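Local coordinates for glutathione-specific gamma-glutamylcyclotransferase (Saccharomyces cerevisiae S288c, PDB 5HWK), which cleaves glutathione specifically into 5-oxo-L-proline and the dipeptide Cys-Gly, allowing the cell to use glutathione, at residues Asp45-Ala57 with Val182-Tyr196. Numbering follows the deposited sequence. Where two conformers were deposited one is given.
Sequences DHRGTPANPGRVA and VIAVSHGPSGSNYEY. With PO4 (phosphate ion), chain D.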
loop_
_atom_site.group_PDB
_atom_site.type_symbol
_atom_site.label_atom_id
_atom_site.label_comp_id
_atom_site.label_asym_id
_atom_site.label_seq_id
_atom_site.Cartn_x
_atom_site.Cartn_y
_atom_site.Cartn_z
ATOM N N ASP A 45 -4.902 -15.037 9.589
ATOM C CA ASP A 45 -5.333 -14.747 10.953
ATOM C C ASP A 45 -6.348 -13.621 11.021
ATOM O O ASP A 45 -6.837 -13.313 12.114
ATOM C CB ASP A 45 -4.129 -14.396 11.846
ATOM C CG ASP A 45 -3.202 -15.575 12.095
ATOM O OD1 ASP A 45 -3.649 -16.757 12.132
ATOM O OD2 ASP A 45 -1.986 -15.336 12.281
ATOM N N HIS A 46 -6.678 -12.994 9.887
ATOM C CA HIS A 46 -7.542 -11.820 9.941
ATOM C C HIS A 46 -8.673 -11.920 8.937
ATOM O O HIS A 46 -9.860 -11.856 9.321
ATOM C CB HIS A 46 -6.709 -10.560 9.766
ATOM C CG HIS A 46 -5.781 -10.353 10.904
ATOM N ND1 HIS A 46 -4.564 -10.988 10.976
ATOM C CD2 HIS A 46 -5.918 -9.648 12.055
ATOM C CE1 HIS A 46 -3.973 -10.678 12.114
ATOM N NE2 HIS A 46 -4.769 -9.861 12.784
ATOM N N ARG A 47 -8.322 -12.044 7.647
ATOM C CA ARG A 47 -9.312 -12.029 6.580
ATOM C C ARG A 47 -9.414 -13.378 5.883
ATOM O O ARG A 47 -10.116 -13.505 4.866
ATOM C CB ARG A 47 -8.976 -10.924 5.593
ATOM C CG ARG A 47 -8.998 -9.516 6.206
ATOM C CD ARG A 47 -10.374 -9.112 6.712
ATOM N NE ARG A 47 -10.271 -7.826 7.440
ATOM C CZ ARG A 47 -11.354 -7.169 7.852
ATOM N NH1 ARG A 47 -12.555 -7.631 7.553
ATOM N NH2 ARG A 47 -11.219 -6.037 8.552
ATOM N N GLY A 48 -8.842 -14.398 6.497
ATOM C CA GLY A 48 -8.983 -15.783 6.091
ATOM C C GLY A 48 -8.502 -16.657 7.231
ATOM O O GLY A 48 -8.278 -16.164 8.344
ATOM N N THR A 49 -8.326 -17.953 6.942
ATOM C CA THR A 49 -7.883 -18.924 7.934
ATOM C C THR A 49 -6.670 -19.668 7.383
ATOM O O THR A 49 -6.357 -19.568 6.193
ATOM C CB THR A 49 -9.006 -19.926 8.226
ATOM O OG1 THR A 49 -9.191 -20.728 7.053
ATOM C CG2 THR A 49 -10.284 -19.221 8.652
ATOM N N PRO A 50 -5.956 -20.423 8.226
ATOM C CA PRO A 50 -4.808 -21.211 7.723
ATOM C C PRO A 50 -5.141 -22.118 6.560
ATOM O O PRO A 50 -4.376 -22.212 5.591
ATOM C CB PRO A 50 -4.301 -21.938 8.978
ATOM C CG PRO A 50 -4.707 -20.951 10.114
ATOM C CD PRO A 50 -6.079 -20.500 9.695
ATOM N N ALA A 51 -6.271 -22.824 6.659
ATOM C CA ALA A 51 -6.649 -23.712 5.565
ATOM C C ALA A 51 -7.242 -22.960 4.392
ATOM O O ALA A 51 -7.249 -23.490 3.280
ATOM C CB ALA A 51 -7.538 -24.878 6.039
ATOM N N ASN A 52 -7.806 -21.764 4.605
ATOM C CA ASN A 52 -8.505 -21.044 3.550
ATOM C C ASN A 52 -8.091 -19.576 3.660
ATOM O O ASN A 52 -8.836 -18.727 4.164
ATOM C CB ASN A 52 -10.030 -21.182 3.701
ATOM C CG ASN A 52 -10.482 -22.607 3.491
ATOM O OD1 ASN A 52 -10.758 -23.329 4.442
ATOM N ND2 ASN A 52 -10.448 -23.047 2.242
ATOM N N PRO A 53 -6.909 -19.244 3.160
ATOM C CA PRO A 53 -6.401 -17.881 3.341
ATOM C C PRO A 53 -7.163 -16.859 2.518
ATOM O O PRO A 53 -7.733 -17.138 1.458
ATOM C CB PRO A 53 -4.957 -17.983 2.848
ATOM C CG PRO A 53 -4.584 -19.502 3.014
ATOM C CD PRO A 53 -5.892 -20.193 2.643
ATOM N N GLY A 54 -7.129 -15.636 3.001
ATOM C CA GLY A 54 -7.643 -14.513 2.246
ATOM C C GLY A 54 -6.536 -13.781 1.481
ATOM O O GLY A 54 -5.406 -14.262 1.354
ATOM N N ARG A 55 -6.853 -12.577 1.022
ATOM C CA ARG A 55 -5.947 -11.744 0.248
ATOM C C ARG A 55 -5.947 -10.340 0.809
ATOM O O ARG A 55 -7.000 -9.694 0.898
ATOM C CB ARG A 55 -6.302 -11.661 -1.231
ATOM C CG ARG A 55 -6.318 -12.956 -1.933
ATOM C CD ARG A 55 -4.876 -13.362 -2.211
ATOM N NE ARG A 55 -4.768 -14.571 -3.042
ATOM C CZ ARG A 55 -4.708 -15.780 -2.523
ATOM N NH1 ARG A 55 -4.783 -15.988 -1.225
ATOM N NH2 ARG A 55 -4.569 -16.815 -3.335
ATOM N N VAL A 56 -4.750 -9.811 1.113
ATOM C CA VAL A 56 -4.610 -8.466 1.661
ATOM C C VAL A 56 -3.490 -7.765 0.897
ATOM O O VAL A 56 -2.849 -8.345 0.025
ATOM C CB VAL A 56 -4.375 -8.515 3.188
ATOM C CG1 VAL A 56 -5.637 -8.998 3.902
ATOM C CG2 VAL A 56 -3.179 -9.355 3.546
ATOM N N ALA A 57 -3.323 -6.472 1.176
ATOM C CA ALA A 57 -2.473 -5.640 0.324
ATOM C C ALA A 57 -0.987 -5.752 0.659
ATOM O O ALA A 57 -0.592 -5.816 1.832
ATOM C CB ALA A 57 -2.884 -4.184 0.482
ATOM N N VAL A 182 -10.981 -15.554 -4.508
ATOM C CA VAL A 182 -10.659 -15.726 -3.088
ATOM C C VAL A 182 -11.336 -14.658 -2.223
ATOM O O VAL A 182 -11.986 -14.969 -1.206
ATOM C CB VAL A 182 -9.133 -15.719 -2.895
ATOM C CG1 VAL A 182 -8.835 -15.780 -1.410
ATOM C CG2 VAL A 182 -8.494 -16.890 -3.693
ATOM N N ILE A 183 -11.218 -13.389 -2.610
ATOM C CA ILE A 183 -11.766 -12.334 -1.766
ATOM C C ILE A 183 -13.266 -12.520 -1.559
ATOM O O ILE A 183 -13.787 -12.256 -0.469
ATOM C CB ILE A 183 -11.433 -10.946 -2.334
ATOM C CG1 ILE A 183 -9.914 -10.720 -2.236
ATOM C CG2 ILE A 183 -12.176 -9.836 -1.537
ATOM C CD1 ILE A 183 -9.549 -9.428 -2.904
ATOM N N ALA A 184 -13.964 -13.026 -2.566
ATOM C CA ALA A 184 -15.415 -13.091 -2.508
ATOM C C ALA A 184 -15.899 -14.131 -1.513
ATOM O O ALA A 184 -17.048 -14.053 -1.079
ATOM C CB ALA A 184 -15.933 -13.458 -3.890
ATOM N N VAL A 185 -15.080 -15.125 -1.167
ATOM C CA VAL A 185 -15.509 -16.202 -0.264
ATOM C C VAL A 185 -14.820 -16.206 1.095
ATOM O O VAL A 185 -15.281 -16.904 2.008
ATOM C CB VAL A 185 -15.390 -17.592 -0.925
ATOM C CG1 VAL A 185 -16.268 -17.652 -2.185
ATOM C CG2 VAL A 185 -13.920 -17.959 -1.153
ATOM N N SER A 186 -13.732 -15.482 1.266
ATOM C CA SER A 186 -12.932 -15.667 2.461
ATOM C C SER A 186 -13.408 -14.774 3.606
ATOM O O SER A 186 -14.051 -13.729 3.408
ATOM C CB SER A 186 -11.443 -15.396 2.163
ATOM O OG SER A 186 -10.895 -16.322 1.210
ATOM N N HIS A 187 -13.130 -15.227 4.821
ATOM C CA HIS A 187 -13.328 -14.354 5.977
ATOM C C HIS A 187 -12.468 -14.951 7.082
ATOM O O HIS A 187 -12.076 -16.119 7.019
ATOM C CB HIS A 187 -14.824 -14.271 6.391
ATOM C CG HIS A 187 -15.254 -15.388 7.246
ATOM N ND1 HIS A 187 -15.610 -16.585 6.695
ATOM C CD2 HIS A 187 -15.491 -15.489 8.578
ATOM C CE1 HIS A 187 -16.037 -17.400 7.646
ATOM N NE2 HIS A 187 -15.984 -16.754 8.798
ATOM N N GLY A 188 -12.153 -14.139 8.075
ATOM C CA GLY A 188 -11.492 -14.628 9.259
ATOM C C GLY A 188 -11.965 -13.844 10.473
ATOM O O GLY A 188 -13.016 -13.200 10.457
ATOM N N PRO A 189 -11.191 -13.896 11.544
ATOM C CA PRO A 189 -11.609 -13.262 12.804
ATOM C C PRO A 189 -11.877 -11.783 12.710
ATOM O O PRO A 189 -12.643 -11.266 13.532
ATOM C CB PRO A 189 -10.426 -13.550 13.734
ATOM C CG PRO A 189 -9.854 -14.850 13.208
ATOM C CD PRO A 189 -9.987 -14.744 11.711
ATOM N N SER A 190 -11.282 -11.086 11.746
ATOM C CA SER A 190 -11.546 -9.656 11.636
ATOM C C SER A 190 -12.785 -9.347 10.812
ATOM O O SER A 190 -13.256 -8.204 10.841
ATOM C CB SER A 190 -10.396 -8.981 10.949
ATOM O OG SER A 190 -9.196 -9.153 11.664
ATOM N N GLY A 191 -13.339 -10.332 10.097
ATOM C CA GLY A 191 -14.488 -10.141 9.232
ATOM C C GLY A 191 -14.174 -10.614 7.851
ATOM O O GLY A 191 -13.184 -11.333 7.609
ATOM N N SER A 192 -15.016 -10.247 6.914
ATOM C CA SER A 192 -14.903 -10.818 5.589
ATOM C C SER A 192 -13.744 -10.174 4.846
ATOM O O SER A 192 -13.338 -9.015 5.094
ATOM C CB SER A 192 -16.166 -10.625 4.760
ATOM O OG SER A 192 -16.335 -9.256 4.456
ATOM N N ASN A 193 -13.211 -10.910 3.897
ATOM C CA ASN A 193 -12.147 -10.338 3.064
ATOM C C ASN A 193 -12.739 -9.220 2.208
ATOM O O ASN A 193 -12.070 -8.210 1.944
ATOM C CB ASN A 193 -11.586 -11.468 2.198
ATOM C CG ASN A 193 -10.200 -11.187 1.591
ATOM O OD1 ASN A 193 -9.597 -12.152 1.144
ATOM N ND2 ASN A 193 -9.699 -9.956 1.636
ATOM N N TYR A 194 -14.026 -9.332 1.852
ATOM C CA TYR A 194 -14.671 -8.271 1.095
ATOM C C TYR A 194 -14.700 -6.968 1.872
ATOM O O TYR A 194 -14.476 -5.895 1.288
ATOM C CB TYR A 194 -16.094 -8.730 0.774
ATOM C CG TYR A 194 -17.031 -7.724 0.186
ATOM C CD1 TYR A 194 -16.803 -7.144 -1.067
ATOM C CD2 TYR A 194 -18.257 -7.488 0.793
ATOM C CE1 TYR A 194 -17.744 -6.263 -1.615
ATOM C CE2 TYR A 194 -19.137 -6.631 0.278
ATOM C CZ TYR A 194 -18.895 -6.027 -0.917
ATOM O OH TYR A 194 -19.879 -5.195 -1.397
ATOM N N GLU A 195 -15.004 -7.037 3.174
ATOM C CA GLU A 195 -15.009 -5.827 4.009
ATOM C C GLU A 195 -13.626 -5.152 3.981
ATOM O O GLU A 195 -13.546 -3.920 3.952
ATOM C CB GLU A 195 -15.362 -6.169 5.455
ATOM C CG GLU A 195 -15.455 -4.944 6.312
ATOM C CD GLU A 195 -15.505 -5.211 7.835
ATOM O OE1 GLU A 195 -14.974 -6.249 8.322
ATOM O OE2 GLU A 195 -16.002 -4.327 8.557
ATOM N N TYR A 196 -12.541 -5.925 4.083
ATOM C CA TYR A 196 -11.215 -5.316 3.990
ATOM C C TYR A 196 -11.043 -4.532 2.684
ATOM O O TYR A 196 -10.571 -3.378 2.689
ATOM C CB TYR A 196 -10.171 -6.409 4.088
ATOM C CG TYR A 196 -8.745 -5.996 3.894
ATOM C CD1 TYR A 196 -8.178 -5.978 2.616
ATOM C CD2 TYR A 196 -7.950 -5.662 4.996
ATOM C CE1 TYR A 196 -6.847 -5.614 2.428
ATOM C CE2 TYR A 196 -6.595 -5.302 4.831
ATOM C CZ TYR A 196 -6.069 -5.244 3.549
ATOM O OH TYR A 196 -4.725 -4.948 3.361
HETATM P P PO4 D . -2.374 -12.405 8.444
HETATM O O1 PO4 D . -1.940 -13.770 7.919
HETATM O O2 PO4 D . -1.436 -11.932 9.532
HETATM O O3 PO4 D . -3.857 -12.428 8.845
HETATM O O4 PO4 D . -2.272 -11.400 7.244
HETATM O O HOH W 1 -13.018 -4.558 10.265
HETATM O O HOH W 2 -11.578 -17.967 4.544
#
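Arg-47 reaches across to the N-terminal turn of helix 193-205, joining the loop before strand 54-61 to a beta hairpin, 187-188 with 191-192, whose Gly-188 to Gly-191 connection is a type I turn. The contact is peripheral in the ChaC-like fold, and its Tyr-196 end borders the probable active site.

The charged grip comes first. NH1 of Arg-47 donates a nearly straight hydrogen bond (N-H...O 176°) to Glu-195 OE1 at 2.9 Å, part of a salt bridge, and another to Ser-192 O; the carboxylate and guanidinium planes are 80° apart. Tyr-196 CB and Ser-190 CB lie over opposite guanidinium faces, displaced toward the rim. The bend at chi2 (-63°) turns the long chain along the helix start. A leucine here would probably leave Glu-195 OE1 without its charged partner and Ser-192 O without this donor. Arg-55 is salt-bridged to Glu-174.

Among polar contacts, Asn-193 suits its place because its amide both accepts and donates: OD1 takes Arg-55 N at 2.8 Å, while ND2 gives to Arg-55 O, also 2.8 Å. Tyr-196 OH accepts from Ala-57 N at 3.0 Å. Ser-190 N donates to His-46 O. O3 of a phosphate ion, probably from the crystallisation liquor, accepts from Asp-45 N and, in the ring plane, from His-46 ND1. A CB on Gly-188 would clash with His-46 O and Gly-48 O.

Apolar contacts complete the seam. Val-182 CG2 lies over one face of the Arg-55 guanidinium. Tyr-196 also touches Glu-115, the probable proton acceptor; Val-56 CG1 sits 3.8 Å from the centroid of the Tyr-196 ring, a CH-pi contact over its face.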